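Side-chain contacts in lipase (PDB 6A0W), which probably hydrolyses the ester bonds of triacylglycerols, as a secreted fungal class 3 lipase of the alpha/beta-hydrolase clan: residues C67-C70 with L71-P75; S141-N144 with Q145-K148; D149-P152 with V153-Q157; G175-A178 with L179-G182. All coordinates share one frame; numbering follows the deposited sequence.

Contact 1 (C67-C70 with L71-P75); sequences CKQC and LKYVP
Q69 and Y73, one turn apart on the short helix 68-73, carry the main side-chain contact. They run alongside each other in the same direction, with the amide and ring planes 27° apart. The amide oxygen does the touching: Q69 OE1 lies 3.4 Å from Y73 CE2, at the ring edge and near its plane. A bend at the second torsion of Q69 (chi2 -71°) brings the amide back to the ring. K72 runs alongside, its CD 3.9 Å from Q69 OE1, and the apolar part of its contact is CG, over the centre of one face of the Y73 ring. The aromatic group is thus met at its edge by an amide and on a face by an aliphatic chain.

Polar ends of the same three residues are joined through one water. It donates to Q69 OE1 at 3.1 Å, lies 2.8 Å from Y73 OH, and accepts a weak bond from K72 NZ.

Backbone bonds from each residue to the fourth one back make up the next group. They begin with L71 N to C67 O at 3.2 Å and end with V74 N to C70 O at 2.9 Å. V74 then leaves helical geometry, and its own carbonyl receives W65 NE1.

The covalent link is the disulfide, C67 SG to C70 SG at 2.1 Å. It spans the first turn on the buried side, where both cysteines touch T53 of helix 38-53. With C67 at the N-cap position, this is a CxxC disulfide closing the start of a helix, the placement also known from thioredoxin-fold proteins.

Contact 2 (S141-N144 with Q145-K148); sequences SSYN and QVVK
V147 lies over one face of the Y143 ring, one turn further along helix 137-160. The two side chains run at a slant to each other, and V147 CB stands 4.2 Å from the ring centroid, 29° off the normal, which makes this a CH-pi contact. The tyrosine reaches along the helix because CG is anti to the backbone N (chi1 -177°), which carries the phenol forward to the later turn. One branch of the valine follows it outward: V147 CG2 is 3.4 Å from Y143 OH. The other branch, CG1, turns back to the backbone, 3.5 Å from N144 O. V146 approaches the same ring more loosely and obliquely, with CG2 4.4 Å from Y143 CD1.

On the exposed side Q145 is folded back along its own helix. Its bent chain sets CG 3.5 Å from S141 O and turns the amide nitrogen to a water, which accepts from NE2 at 2.8 Å and donates to S141 O at 2.6 Å. That carbonyl also receives Q145 N, so a main-chain bond and a water-mediated side-chain link grip one oxygen. S142 O takes two N-H groups, V146 N in the carbonyl plane at 3.1 Å and Q145 N in a weak, strongly bent bond.

Around the contact, S142 OG bonds to T88 OG1 and G138 O, and Y143 OH bonds to Y150 OH and to D184 OD2 of helix 173-188. These two bonds hold the end of the phenol in place, while V147 packed on its face limits how the ring can turn; the carboxylate probably polarises the O-H groups beside it.

Contact 3 (D149-P152 with V153-Q157); sequences DYFP and VVQDQ
Q155 lays the end of its side chain across the rim of the F151 ring, one turn back on helix 137-160. Its OE1 comes 3.5 Å from F151 CE2, at the edge and near the ring plane, and its CD is 3.7 Å from that same carbon. Ring and amide planes are 56° apart, so this is an edge approach without stacking. With chi1 at -162° the F151 ring lies beside its own carbonyl carbon and comes forward to the next turn. Beyond the pair, Q155 NE2 bonds to E189 OE1, and R188 makes a cation-pi contact with the F151 ring.

The helix is kinked where the N atoms of D149 and P152 have no bond to the turn before; for P152, an internal proline, this follows from its lack of an N-H. Regular bonding is found past it: Q155 N reaches F151 O at 3.2 Å in a nearly straight bond (175°), and D156 N reaches P152 O at 3.0 Å.

The sheet-facing side is apolar. V154 CG2 touches Y150 CD1 at 3.7 Å, in the plane of the tyrosine ring and at its edge, and both side chains point the same way against V105 and I94. F107 meets the Y150 ring edge-to-face. V153 directs CG2 at D149 O, 3.6 Å away, while its side chain rests on I80 and I94 of neighbouring strands.

Contact 4 (G175-A178 with L179-G182); sequences GAQA and LLAG
The shortest hydrogen bond between the two segments runs from A181 N to Q177 O, 2.7 Å. It belongs to a run of four backbone bonds in helix 173-188, each from a residue to the fourth before it. L179 N meets G175 O at 3.1 Å, L180 N meets A176 O with an N-H...O angle of 164°, and G182 N meets A178 O at 2.8 Å. All four donors are moderately tilted from the plane of the carbonyl they reach, the regular geometry of an alpha-helix.

Apolar carbons pack beside these carbonyls. L180 CG comes within 3.4 Å of A176 O, because CG is anti to its own carbonyl carbon (chi1 -67°) and so leans back along the helix. A181 CB lies 3.3 Å from Q177 O. Between side-chain ends the approach is looser, with Q177 NE2 4.4 Å from L180 CD1.

Other groups serve the surroundings. L179 leads away to I199, F212 and V216, and A178 touches I199 and T201 of strand 197-202. Q177 NE2 donates to F139 O in helix 137-160.

The helix follows strand 165-171 in a beta-alpha-beta unit, and G175 adjoins what is probably the nucleophile elbow, G170 to G174 with S172 at its centre. Every residue of the contact is buried, yet the carbonyls of 175-178 and the N-H groups of 179-182 pair with each other inside the helix, which probably keeps the polar cost of burying this mostly apolar segment low.

In the fold
Contacts 1 to 4 follow one another along the chain. Contacts 2 and 3 share helix 137-160 and contact 4 lies on helix 173-188, both packed on the central mixed sheet. Between centres, contact 2 is 13 Å from contact 3 and 11 Å from contact 4, which are themselves 15 Å apart. The helices touch where Y143 CE1 is 3.7 Å from A181 CA and Y150 OH is 3.3 Å from A181 CB. Contact 1 stands apart beside helix 38-53, its centre 22 to 27 Å from the others. Contact 4 lies deepest, about 7 Å from the chain centre, and its helix, which follows the probable nucleophile elbow, is covered by helix 137-160 through Y143 and Y150.

Contact 1 (C67-C70 with L71-P75)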
ATOM      1  N   CYS A  67      -5.936  16.791  10.762  1.00 43.86           N
ATOM      2  CA  CYS A  67      -4.546  16.910  10.414  1.00 44.82           C
ATOM      3  C   CYS A  67      -4.500  17.624   9.085  1.00 45.34           C
ATOM      4  O   CYS A  67      -5.522  17.785   8.426  1.00 45.34           O
ATOM      5  CB  CYS A  67      -3.877  15.520  10.398  1.00 44.25           C
ATOM      6  SG  CYS A  67      -4.110  14.492   8.921  1.00 43.92           S
ATOM      7  N   LYS A  68      -3.313  18.047   8.678  1.00 46.51           N
ATOM      8  CA  LYS A  68      -3.170  18.767   7.430  1.00 38.92           C
ATOM      9  C   LYS A  68      -3.612  17.963   6.217  1.00 42.03           C
ATOM     10  O   LYS A  68      -4.460  18.425   5.445  1.00 42.51           O
ATOM     11  CB  LYS A  68      -1.718  19.222   7.263  1.00 58.10           C
ATOM     12  CG  LYS A  68      -1.472  20.117   6.043  1.00 75.17           C
ATOM     13  CD  LYS A  68       0.012  20.360   5.766  1.00 82.42           C
ATOM     14  CE  LYS A  68       0.730  21.034   6.929  1.00 96.33           C
ATOM     15  NZ  LYS A  68       1.648  22.106   6.449  1.00 97.23           N
ATOM     16  N   GLN A  69      -3.048  16.772   6.005  1.00 40.27           N
ATOM     17  CA  GLN A  69      -3.447  15.998   4.816  1.00 41.92           C
ATOM     18  C   GLN A  69      -4.894  15.471   4.938  1.00 36.34           C
ATOM     19  O   GLN A  69      -5.596  15.323   3.935  1.00 35.19           O
ATOM     20  CB  GLN A  69      -2.467  14.856   4.491  1.00 39.57           C
ATOM     21  CG  GLN A  69      -0.997  15.227   4.606  1.00 42.00           C
ATOM     22  CD  GLN A  69      -0.524  16.162   3.495  1.00 49.36           C
ATOM     23  OE1 GLN A  69      -1.305  16.615   2.658  1.00 41.38           O
ATOM     24  NE2 GLN A  69       0.789  16.304   3.386  1.00 53.07           N
ATOM     25  N   CYS A  70      -5.360  15.327   6.175  1.00 39.48           N
ATOM     26  CA  CYS A  70      -6.732  14.911   6.451  1.00 39.40           C
ATOM     27  C   CYS A  70      -7.704  15.852   5.768  1.00 45.35           C
ATOM     28  O   CYS A  70      -8.568  15.406   5.003  1.00 40.85           O
ATOM     29  CB  CYS A  70      -7.017  14.922   7.957  1.00 35.02           C
ATOM     30  SG  CYS A  70      -6.062  13.807   8.987  1.00 40.01           S
ATOM     31  N   LEU A  71      -7.563  17.155   6.030  1.00 44.33           N
ATOM     32  CA  LEU A  71      -8.574  18.122   5.579  1.00 48.24           C
ATOM     33  C   LEU A  71      -8.372  18.510   4.131  1.00 37.09           C
ATOM     34  O   LEU A  71      -9.316  18.743   3.406  1.00 47.29           O
ATOM     35  CB  LEU A  71      -8.599  19.365   6.469  1.00 55.64           C
ATOM     36  CG  LEU A  71      -8.941  19.157   7.953  1.00 52.44           C
ATOM     37  CD1 LEU A  71      -9.007  20.510   8.640  1.00 59.69           C
ATOM     38  CD2 LEU A  71     -10.235  18.395   8.161  1.00 57.53           C
ATOM     39  N   LYS A  72      -7.143  18.415   3.667  1.00 39.26           N
ATOM     40  CA  LYS A  72      -6.875  18.572   2.265  1.00 36.33           C
ATOM     41  C   LYS A  72      -7.548  17.489   1.425  1.00 45.73           C
ATOM     42  O   LYS A  72      -8.084  17.805   0.390  1.00 40.41           O
ATOM     43  CB  LYS A  72      -5.382  18.482   2.033  1.00 40.88           C
ATOM     44  CG  LYS A  72      -4.971  18.718   0.592  1.00 44.75           C
ATOM     45  CD  LYS A  72      -3.484  18.967   0.518  1.00 51.10           C
ATOM     46  CE  LYS A  72      -3.130  19.440  -0.869  1.00 61.69           C
ATOM     47  NZ  LYS A  72      -1.790  20.075  -0.793  1.00 74.93           N
ATOM     48  N   TYR A  73      -7.372  16.206   1.753  1.00 39.38           N
ATOM     49  CA  TYR A  73      -7.849  15.151   0.842  1.00 41.18           C
ATOM     50  C   TYR A  73      -9.261  14.620   1.178  1.00 34.19           C
ATOM     51  O   TYR A  73      -9.980  14.165   0.306  1.00 35.98           O
ATOM     52  CB  TYR A  73      -6.814  14.023   0.697  1.00 35.09           C
ATOM     53  CG  TYR A  73      -5.515  14.485   0.057  1.00 36.52           C
ATOM     54  CD1 TYR A  73      -5.466  14.797  -1.314  1.00 41.21           C
ATOM     55  CD2 TYR A  73      -4.350  14.692   0.822  1.00 37.04           C
ATOM     56  CE1 TYR A  73      -4.306  15.274  -1.901  1.00 37.88           C
ATOM     57  CE2 TYR A  73      -3.185  15.184   0.238  1.00 41.10           C
ATOM     58  CZ  TYR A  73      -3.179  15.491  -1.114  1.00 40.59           C
ATOM     59  OH  TYR A  73      -2.043  15.960  -1.723  1.00 39.79           O
ATOM     60  N   VAL A  74      -9.671  14.688   2.430  1.00 37.17           N
ATOM     61  CA  VAL A  74     -11.023  14.284   2.799  1.00 37.65           C
ATOM     62  C   VAL A  74     -11.621  15.291   3.776  1.00 40.36           C
ATOM     63  O   VAL A  74     -11.728  15.014   4.983  1.00 36.68           O
ATOM     64  CB  VAL A  74     -11.080  12.897   3.454  1.00 35.90           C
ATOM     65  CG1 VAL A  74     -12.513  12.394   3.376  1.00 36.67           C
ATOM     66  CG2 VAL A  74     -10.124  11.921   2.780  1.00 35.43           C
ATOM     67  N   PRO A  75     -11.968  16.483   3.257  1.00 42.95           N
ATOM     68  CA  PRO A  75     -12.363  17.573   4.143  1.00 43.40           C
ATOM     69  C   PRO A  75     -13.586  17.233   4.973  1.00 40.73           C
ATOM     70  O   PRO A  75     -13.677  17.665   6.101  1.00 39.77           O
ATOM     71  CB  PRO A  75     -12.649  18.743   3.189  1.00 42.22           C
ATOM     72  CG  PRO A  75     -12.402  18.239   1.802  1.00 45.57           C
ATOM     73  CD  PRO A  75     -11.593  16.976   1.922  1.00 42.78           C
TER
HETATM   74  O   HOH W   1      -0.145  17.214  -0.107  1.00 51.63           O

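Contact 2 (S141-N144 with Q145-K148)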
ATOM      1  N   SER A 141       0.429 -12.349  10.478  1.00 35.08           N
ATOM      2  CA  SER A 141       0.142 -12.252  11.936  1.00 39.72           C
ATOM      3  C   SER A 141      -0.415 -10.910  12.343  1.00 33.60           C
ATOM      4  O   SER A 141      -1.405 -10.839  13.070  1.00 34.76           O
ATOM      5  CB  SER A 141       1.384 -12.505  12.797  1.00 41.60           C
ATOM      6  OG  SER A 141       2.533 -12.568  11.990  1.00 64.66           O
ATOM      7  N   SER A 142       0.148  -9.842  11.787  1.00 32.18           N
ATOM      8  CA  SER A 142      -0.368  -8.514  12.084  1.00 32.31           C
ATOM      9  C   SER A 142      -1.800  -8.369  11.594  1.00 34.91           C
ATOM     10  O   SER A 142      -2.679  -7.867  12.318  1.00 34.25           O
ATOM     11  CB  SER A 142       0.532  -7.408  11.496  1.00 34.04           C
ATOM     12  OG  SER A 142       1.875  -7.563  11.880  1.00 32.01           O
ATOM     13  N   TYR A 143      -2.054  -8.880  10.388  1.00 32.53           N
ATOM     14  CA  TYR A 143      -3.387  -8.816   9.848  1.00 32.70           C
ATOM     15  C   TYR A 143      -4.361  -9.528  10.786  1.00 33.21           C
ATOM     16  O   TYR A 143      -5.470  -9.023  11.045  1.00 33.83           O
ATOM     17  CB  TYR A 143      -3.476  -9.399   8.410  1.00 30.46           C
ATOM     18  CG  TYR A 143      -4.871  -9.252   7.843  1.00 29.28           C
ATOM     19  CD1 TYR A 143      -5.386  -7.994   7.599  1.00 30.89           C
ATOM     20  CD2 TYR A 143      -5.724 -10.338   7.761  1.00 30.71           C
ATOM     21  CE1 TYR A 143      -6.694  -7.796   7.252  1.00 32.03           C
ATOM     22  CE2 TYR A 143      -7.053 -10.171   7.393  1.00 32.54           C
ATOM     23  CZ  TYR A 143      -7.530  -8.896   7.145  1.00 35.42           C
ATOM     24  OH  TYR A 143      -8.853  -8.659   6.835  1.00 31.36           O
ATOM     25  N   ASN A 144      -3.996 -10.732  11.212  1.00 35.11           N
ATOM     26  CA  ASN A 144      -4.921 -11.524  12.041  1.00 38.44           C
ATOM     27  C   ASN A 144      -5.213 -10.880  13.409  1.00 37.33           C
ATOM     28  O   ASN A 144      -6.295 -11.086  13.958  1.00 42.80           O
ATOM     29  CB  ASN A 144      -4.413 -12.964  12.183  1.00 35.32           C
ATOM     30  CG  ASN A 144      -4.700 -13.802  10.944  1.00 30.58           C
ATOM     31  OD1 ASN A 144      -5.762 -13.727  10.412  1.00 36.44           O
ATOM     32  ND2 ASN A 144      -3.724 -14.546  10.462  1.00 37.33           N
ATOM     33  N   GLN A 145      -4.357  -9.968  13.865  1.00 37.27           N
ATOM     34  CA  GLN A 145      -4.689  -9.116  15.019  1.00 37.98           C
ATOM     35  C   GLN A 145      -5.685  -8.027  14.683  1.00 45.05           C
ATOM     36  O   GLN A 145      -6.675  -7.837  15.394  1.00 49.72           O
ATOM     37  CB  GLN A 145      -3.446  -8.455  15.618  1.00 38.91           C
ATOM     38  CG  GLN A 145      -2.393  -9.414  16.153  1.00 42.40           C
ATOM     39  CD  GLN A 145      -2.959 -10.247  17.310  1.00 63.57           C
ATOM     40  OE1 GLN A 145      -3.552  -9.699  18.257  1.00 52.17           O
ATOM     41  NE2 GLN A 145      -2.992 -11.561  17.118  1.00 52.52           N
ATOM     42  N   VAL A 146      -5.484  -7.328  13.574  1.00 34.58           N
ATOM     43  CA  VAL A 146      -6.308  -6.135  13.337  1.00 30.63           C
ATOM     44  C   VAL A 146      -7.650  -6.437  12.681  1.00 34.95           C
ATOM     45  O   VAL A 146      -8.595  -5.610  12.781  1.00 33.24           O
ATOM     46  CB  VAL A 146      -5.551  -5.026  12.560  1.00 31.84           C
ATOM     47  CG1 VAL A 146      -4.341  -4.575  13.373  1.00 36.48           C
ATOM     48  CG2 VAL A 146      -5.132  -5.525  11.190  1.00 31.55           C
ATOM     49  N   VAL A 147      -7.763  -7.630  12.068  1.00 31.22           N
ATOM     50  CA  VAL A 147      -9.024  -7.982  11.374  1.00 34.96           C
ATOM     51  C   VAL A 147     -10.240  -7.920  12.314  1.00 36.19           C
ATOM     52  O   VAL A 147     -11.301  -7.437  11.936  1.00 35.86           O
ATOM     53  CB  VAL A 147      -8.934  -9.336  10.616  1.00 36.96           C
ATOM     54  CG1 VAL A 147      -8.771 -10.514  11.559  1.00 40.51           C
ATOM     55  CG2 VAL A 147     -10.178  -9.551   9.810  1.00 40.73           C
ATOM     56  N   LYS A 148     -10.035  -8.236  13.589  1.00 34.55           N
ATOM     57  CA  LYS A 148     -11.127  -8.231  14.567  1.00 37.59           C
ATOM     58  C   LYS A 148     -11.594  -6.823  14.790  1.00 44.22           C
ATOM     59  O   LYS A 148     -12.750  -6.598  15.126  1.00 36.46           O
ATOM     60  CB  LYS A 148     -10.614  -8.757  15.914  1.00 50.79           C
ATOM     61  CG  LYS A 148     -10.102 -10.182  15.816  1.00 62.95           C
ATOM     62  CD  LYS A 148      -9.176 -10.536  16.966  1.00 76.98           C
ATOM     63  CE  LYS A 148      -9.038 -12.045  17.101  1.00 66.50           C
ATOM     64  NZ  LYS A 148      -8.029 -12.365  18.143  1.00 78.49           N
TER
HETATM   65  O   HOH W   2      -1.926 -12.715  14.847  1.00 42.25           O

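Contact 3 (D149-P152 with V153-Q157)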
ATOM      1  N   ASP A 149     -10.672  -5.868  14.703  1.00 37.68           N
ATOM      2  CA  ASP A 149     -11.011  -4.479  14.980  1.00 34.59           C
ATOM      3  C   ASP A 149     -11.762  -3.861  13.806  1.00 34.16           C
ATOM      4  O   ASP A 149     -12.612  -2.998  14.000  1.00 42.08           O
ATOM      5  CB  ASP A 149      -9.724  -3.670  15.247  1.00 41.73           C
ATOM      6  CG  ASP A 149      -8.896  -4.247  16.365  1.00 42.23           C
ATOM      7  OD1 ASP A 149      -9.548  -4.720  17.317  1.00 45.92           O
ATOM      8  OD2 ASP A 149      -7.635  -4.216  16.296  1.00 44.43           O
ATOM      9  N   TYR A 150     -11.311  -4.101  12.576  1.00 33.52           N
ATOM     10  CA  TYR A 150     -11.868  -3.298  11.468  1.00 28.98           C
ATOM     11  C   TYR A 150     -13.021  -3.942  10.673  1.00 25.09           C
ATOM     12  O   TYR A 150     -13.848  -3.220  10.139  1.00 31.77           O
ATOM     13  CB  TYR A 150     -10.756  -2.813  10.503  1.00 29.54           C
ATOM     14  CG  TYR A 150     -10.531  -3.725   9.358  1.00 25.14           C
ATOM     15  CD1 TYR A 150     -11.271  -3.600   8.203  1.00 29.18           C
ATOM     16  CD2 TYR A 150      -9.648  -4.765   9.448  1.00 29.74           C
ATOM     17  CE1 TYR A 150     -11.139  -4.508   7.181  1.00 26.60           C
ATOM     18  CE2 TYR A 150      -9.499  -5.661   8.408  1.00 30.24           C
ATOM     19  CZ  TYR A 150     -10.256  -5.537   7.282  1.00 26.53           C
ATOM     20  OH  TYR A 150     -10.146  -6.479   6.252  1.00 31.08           O
ATOM     21  N   PHE A 151     -12.973  -5.259  10.477  1.00 28.13           N
ATOM     22  CA  PHE A 151     -13.902  -5.953   9.600  1.00 29.35           C
ATOM     23  C   PHE A 151     -15.369  -5.702   9.949  1.00 34.56           C
ATOM     24  O   PHE A 151     -16.139  -5.300   9.066  1.00 31.32           O
ATOM     25  CB  PHE A 151     -13.592  -7.449   9.590  1.00 35.74           C
ATOM     26  CG  PHE A 151     -14.200  -8.181   8.418  1.00 37.86           C
ATOM     27  CD1 PHE A 151     -13.530  -8.262   7.220  1.00 34.23           C
ATOM     28  CD2 PHE A 151     -15.463  -8.738   8.508  1.00 50.14           C
ATOM     29  CE1 PHE A 151     -14.117  -8.813   6.114  1.00 33.60           C
ATOM     30  CE2 PHE A 151     -16.067  -9.304   7.402  1.00 47.59           C
ATOM     31  CZ  PHE A 151     -15.385  -9.351   6.208  1.00 40.74           C
ATOM     32  N   PRO A 152     -15.750  -5.808  11.247  1.00 35.66           N
ATOM     33  CA  PRO A 152     -17.185  -5.588  11.587  1.00 33.56           C
ATOM     34  C   PRO A 152     -17.619  -4.185  11.277  1.00 32.10           C
ATOM     35  O   PRO A 152     -18.762  -3.955  10.918  1.00 37.78           O
ATOM     36  CB  PRO A 152     -17.262  -5.805  13.105  1.00 32.78           C
ATOM     37  CG  PRO A 152     -15.896  -6.297  13.518  1.00 38.19           C
ATOM     38  CD  PRO A 152     -15.024  -6.497  12.331  1.00 39.08           C
ATOM     39  N   VAL A 153     -16.705  -3.240  11.472  1.00 31.17           N
ATOM     40  CA  VAL A 153     -16.997  -1.838  11.234  1.00 30.94           C
ATOM     41  C   VAL A 153     -17.197  -1.552   9.746  1.00 31.78           C
ATOM     42  O   VAL A 153     -18.114  -0.818   9.396  1.00 29.74           O
ATOM     43  CB  VAL A 153     -15.862  -0.945  11.773  1.00 32.00           C
ATOM     44  CG1 VAL A 153     -16.220   0.522  11.594  1.00 31.78           C
ATOM     45  CG2 VAL A 153     -15.628  -1.256  13.252  1.00 34.60           C
ATOM     46  N   VAL A 154     -16.436  -2.200   8.861  1.00 29.69           N
ATOM     47  CA  VAL A 154     -16.678  -1.964   7.403  1.00 30.63           C
ATOM     48  C   VAL A 154     -18.069  -2.525   6.983  1.00 31.23           C
ATOM     49  O   VAL A 154     -18.878  -1.858   6.287  1.00 30.07           O
ATOM     50  CB  VAL A 154     -15.581  -2.630   6.548  1.00 29.90           C
ATOM     51  CG1 VAL A 154     -15.943  -2.568   5.077  1.00 42.10           C
ATOM     52  CG2 VAL A 154     -14.250  -1.949   6.789  1.00 31.87           C
ATOM     53  N   GLN A 155     -18.383  -3.710   7.522  1.00 34.10           N
ATOM     54  CA  GLN A 155     -19.722  -4.328   7.346  1.00 32.83           C
ATOM     55  C   GLN A 155     -20.837  -3.420   7.791  1.00 26.93           C
ATOM     56  O   GLN A 155     -21.811  -3.186   7.065  1.00 33.93           O
ATOM     57  CB  GLN A 155     -19.825  -5.658   8.076  1.00 31.68           C
ATOM     58  CG  GLN A 155     -18.921  -6.734   7.520  1.00 31.52           C
ATOM     59  CD  GLN A 155     -19.514  -8.127   7.669  1.00 41.49           C
ATOM     60  OE1 GLN A 155     -19.303  -8.804   8.686  1.00 33.15           O
ATOM     61  NE2 GLN A 155     -20.172  -8.599   6.605  1.00 32.01           N
ATOM     62  N   ASP A 156     -20.607  -2.760   8.917  1.00 28.00           N
ATOM     63  CA  ASP A 156     -21.624  -1.896   9.503  1.00 28.58           C
ATOM     64  C   ASP A 156     -21.871  -0.609   8.710  1.00 34.75           C
ATOM     65  O   ASP A 156     -23.002  -0.134   8.555  1.00 31.84           O
ATOM     66  CB  ASP A 156     -21.216  -1.597  10.963  1.00 31.20           C
ATOM     67  CG  ASP A 156     -22.394  -1.208  11.804  1.00 36.05           C
ATOM     68  OD1 ASP A 156     -23.254  -2.092  12.084  1.00 35.19           O
ATOM     69  OD2 ASP A 156     -22.512  -0.002  12.079  1.00 33.69           O
ATOM     70  N   GLN A 157     -20.781   0.011   8.266  1.00 31.77           N
ATOM     71  CA  GLN A 157     -20.871   1.205   7.436  1.00 30.12           C
ATOM     72  C   GLN A 157     -21.485   0.922   6.051  1.00 28.74           C
ATOM     73  O   GLN A 157     -22.252   1.719   5.517  1.00 30.17           O
ATOM     74  CB  GLN A 157     -19.464   1.803   7.278  1.00 32.31           C
ATOM     75  CG  GLN A 157     -18.970   2.439   8.570  1.00 31.74           C
ATOM     76  CD  GLN A 157     -19.693   3.725   8.869  1.00 31.85           C
ATOM     77  OE1 GLN A 157     -19.703   4.653   8.043  1.00 36.14           O
ATOM     78  NE2 GLN A 157     -20.243   3.831  10.090  1.00 32.01           N
TER

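Contact 4 (G175-A178 with L179-G182)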
ATOM      1  N   GLY A 175       0.705  -1.012   3.403  1.00 25.92           N
ATOM      2  CA  GLY A 175       0.230  -1.433   2.082  1.00 29.33           C
ATOM      3  C   GLY A 175       0.032  -2.942   2.056  1.00 29.17           C
ATOM      4  O   GLY A 175      -0.945  -3.407   1.499  1.00 30.02           O
ATOM      5  N   ALA A 176       0.876  -3.681   2.780  1.00 31.04           N
ATOM      6  CA  ALA A 176       0.693  -5.101   2.916  1.00 28.15           C
ATOM      7  C   ALA A 176      -0.610  -5.418   3.608  1.00 29.60           C
ATOM      8  O   ALA A 176      -1.345  -6.281   3.129  1.00 29.85           O
ATOM      9  CB  ALA A 176       1.844  -5.755   3.626  1.00 29.05           C
ATOM     10  N   GLN A 177      -0.930  -4.702   4.687  1.00 29.00           N
ATOM     11  CA  GLN A 177      -2.216  -4.856   5.353  1.00 24.77           C
ATOM     12  C   GLN A 177      -3.386  -4.509   4.442  1.00 31.93           C
ATOM     13  O   GLN A 177      -4.440  -5.173   4.439  1.00 26.76           O
ATOM     14  CB  GLN A 177      -2.252  -3.994   6.614  1.00 24.37           C
ATOM     15  CG  GLN A 177      -1.184  -4.347   7.654  1.00 27.42           C
ATOM     16  CD  GLN A 177      -1.331  -5.792   8.101  1.00 32.19           C
ATOM     17  OE1 GLN A 177      -2.454  -6.183   8.373  1.00 31.26           O
ATOM     18  NE2 GLN A 177      -0.288  -6.617   7.927  1.00 26.15           N
ATOM     19  N   ALA A 178      -3.206  -3.461   3.638  1.00 29.81           N
ATOM     20  CA  ALA A 178      -4.250  -3.049   2.701  1.00 25.84           C
ATOM     21  C   ALA A 178      -4.636  -4.188   1.749  1.00 25.49           C
ATOM     22  O   ALA A 178      -5.820  -4.445   1.538  1.00 27.12           O
ATOM     23  CB  ALA A 178      -3.806  -1.814   1.900  1.00 30.50           C
ATOM     24  N   LEU A 179      -3.631  -4.838   1.170  1.00 23.24           N
ATOM     25  CA  LEU A 179      -3.858  -5.876   0.180  1.00 27.05           C
ATOM     26  C   LEU A 179      -4.528  -7.094   0.868  1.00 27.42           C
ATOM     27  O   LEU A 179      -5.530  -7.615   0.394  1.00 27.28           O
ATOM     28  CB  LEU A 179      -2.514  -6.325  -0.379  1.00 22.09           C
ATOM     29  CG  LEU A 179      -2.580  -7.494  -1.343  1.00 26.67           C
ATOM     30  CD1 LEU A 179      -3.498  -7.145  -2.505  1.00 30.26           C
ATOM     31  CD2 LEU A 179      -1.188  -7.841  -1.854  1.00 27.50           C
ATOM     32  N   LEU A 180      -4.050  -7.425   2.063  1.00 27.75           N
ATOM     33  CA  LEU A 180      -4.631  -8.555   2.819  1.00 28.72           C
ATOM     34  C   LEU A 180      -6.058  -8.254   3.248  1.00 27.47           C
ATOM     35  O   LEU A 180      -6.970  -9.064   3.005  1.00 29.69           O
ATOM     36  CB  LEU A 180      -3.741  -8.923   4.007  1.00 26.64           C
ATOM     37  CG  LEU A 180      -2.356  -9.512   3.679  1.00 28.36           C
ATOM     38  CD1 LEU A 180      -1.479  -9.656   4.932  1.00 33.29           C
ATOM     39  CD2 LEU A 180      -2.472 -10.851   2.984  1.00 29.78           C
ATOM     40  N   ALA A 181      -6.303  -7.003   3.605  1.00 24.14           N
ATOM     41  CA  ALA A 181      -7.649  -6.609   3.923  1.00 28.88           C
ATOM     42  C   ALA A 181      -8.535  -6.696   2.692  1.00 33.25           C
ATOM     43  O   ALA A 181      -9.720  -7.060   2.785  1.00 30.21           O
ATOM     44  CB  ALA A 181      -7.693  -5.197   4.494  1.00 30.25           C
ATOM     45  N   GLY A 182      -8.028  -6.195   1.568  1.00 29.84           N
ATOM     46  CA  GLY A 182      -8.846  -6.189   0.361  1.00 29.61           C
ATOM     47  C   GLY A 182      -9.232  -7.614  -0.053  1.00 26.32           C
ATOM     48  O   GLY A 182     -10.358  -7.859  -0.434  1.00 26.17           O
TER